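Local atomic coordinates of Fe-S binding reductase, putative (Thermus thermophilus, PDB entry 2D4P), a protein that is of unknown function but resembles GNAT-family acetyltransferases in fold and may therefore transfer acyl groups. Residues G70-V73 / E74-R77. Sequence-based numbering, arbitrary orientation.
Sequences GRSV and EALR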
loop_
_atom_site.group_PDB
_atom_site.type_symbol
_atom_site.label_atom_id
_atom_site.label_comp_id
_atom_site.label_asym_id
_atom_site.label_seq_id
_atom_site.Cartn_x
_atom_site.Cartn_y
_atom_site.Cartn_z
ATOM N N GLY A 70 -8.477 1.437 -2.455
ATOM C CA GLY A 70 -9.516 1.145 -1.485
ATOM C C GLY A 70 -10.850 1.812 -1.764
ATOM O O GLY A 70 -10.906 2.934 -2.257
ATOM N N ARG A 71 -11.916 1.100 -1.418
ATOM C CA ARG A 71 -13.277 1.508 -1.731
ATOM C C ARG A 71 -13.906 2.411 -0.679
ATOM O O ARG A 71 -15.030 2.935 -0.877
ATOM C CB ARG A 71 -14.116 0.267 -1.906
ATOM C CG ARG A 71 -13.886 -0.409 -3.228
ATOM C CD ARG A 71 -15.150 -1.053 -3.771
ATOM N NE ARG A 71 -14.907 -2.441 -4.128
ATOM C CZ ARG A 71 -15.851 -3.362 -4.282
ATOM N NH1 ARG A 71 -17.140 -3.047 -4.127
ATOM N NH2 ARG A 71 -15.489 -4.601 -4.606
ATOM N N SER A 72 -13.202 2.591 0.434
ATOM C CA SER A 72 -13.671 3.434 1.515
ATOM C C SER A 72 -12.504 3.922 2.357
ATOM O O SER A 72 -11.440 3.322 2.356
ATOM C CB SER A 72 -14.640 2.644 2.396
ATOM O OG SER A 72 -13.971 1.601 3.095
ATOM N N VAL A 73 -12.730 4.992 3.101
ATOM C CA VAL A 73 -11.759 5.419 4.115
ATOM C C VAL A 73 -11.420 4.273 5.080
ATOM O O VAL A 73 -10.244 4.041 5.387
ATOM C CB VAL A 73 -12.233 6.655 4.870
ATOM C CG1 VAL A 73 -11.345 6.925 6.088
ATOM C CG2 VAL A 73 -12.271 7.868 3.940
ATOM N N GLU A 74 -12.438 3.534 5.513
ATOM C CA GLU A 74 -12.228 2.416 6.407
ATOM C C GLU A 74 -11.235 1.399 5.816
ATOM O O GLU A 74 -10.319 0.963 6.498
ATOM C CB GLU A 74 -13.564 1.749 6.789
ATOM C CG GLU A 74 -13.391 0.589 7.748
ATOM C CD GLU A 74 -14.656 -0.199 8.030
ATOM O OE1 GLU A 74 -15.722 0.158 7.490
ATOM O OE2 GLU A 74 -14.564 -1.202 8.788
ATOM N N ALA A 75 -11.407 1.020 4.554
ATOM C CA ALA A 75 -10.489 0.069 3.920
ATOM C C ALA A 75 -9.060 0.651 3.864
ATOM O O ALA A 75 -8.066 -0.007 4.193
ATOM C CB ALA A 75 -10.987 -0.292 2.546
ATOM N N LEU A 76 -8.956 1.902 3.462
ATOM C CA LEU A 76 -7.651 2.538 3.319
ATOM C C LEU A 76 -6.942 2.632 4.663
ATOM O O LEU A 76 -5.749 2.366 4.758
ATOM C CB LEU A 76 -7.821 3.917 2.682
ATOM C CG LEU A 76 -8.252 3.873 1.217
ATOM C CD1 LEU A 76 -8.673 5.304 0.753
ATOM C CD2 LEU A 76 -7.180 3.305 0.310
ATOM N N ARG A 77 -7.679 3.036 5.695
ATOM C CA ARG A 77 -7.101 3.137 7.038
ATOM C C ARG A 77 -6.570 1.802 7.546
ATOM O O ARG A 77 -5.471 1.731 8.095
ATOM C CB ARG A 77 -8.103 3.691 8.042
ATOM C CG ARG A 77 -8.369 5.159 7.926
ATOM C CD ARG A 77 -9.265 5.658 9.048
ATOM N NE ARG A 77 -8.622 5.505 10.354
ATOM C CZ ARG A 77 -9.208 5.792 11.511
ATOM N NH1 ARG A 77 -10.446 6.260 11.556
ATOM N NH2 ARG A 77 -8.554 5.611 12.643
HETATM O O HOH W 1 -16.212 0.464 4.137
#
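The peptide group that Ser72 shares with Val73 is met by Leu76 from both sides: Leu76 N donates to Ser72 O at 3.1 Å, only 16° off the carbonyl plane, while Leu76 CG lies well off that plane toward the opposite face, 3.4 Å from Ser72 O. No aromatic ring takes part, and neither guanidinium enters the contact: Arg71 pairs with Glu45 and Arg77 with Glu113 in salt bridges. One residue on, Arg77 N reaches Val73 O at 2.8 Å. Arg77 CG lies 3.3 Å from Val73 O, and the Arg77 and Val73 side chains cross at a slant, Arg77 CD touching Val73 CG1 at 3.8 Å.

Ser72 is the N-cap. Its chi1 of 68° sets OG between the backbone N and the carbonyl carbon, from where Ser72 OG accepts a straight bond from Ala75 N at 3.0 Å and so satisfies an amide of the first helical turn. A water 2.7 Å from Ser72 OG adds a second polar partner and makes a weak bond to Glu74 OE1, at the end of an extended side chain. Deeper in, Leu76 CD2 comes within 3.6 Å of Gly70 N, while Leu76 also meets Ala109 of helix 104-112.

Together this is a serine-capped helix start on the beta-alpha-beta crossover from strand 61-70 through helix 73-89 to strand 94-97. GNAT enzymes have their pyrophosphate-binding loop at this position; Gly70 fits the first glycine of its Gly-x-Gly/Ala signature and Ser72 replaces the last residue, but cofactor binding here is not established.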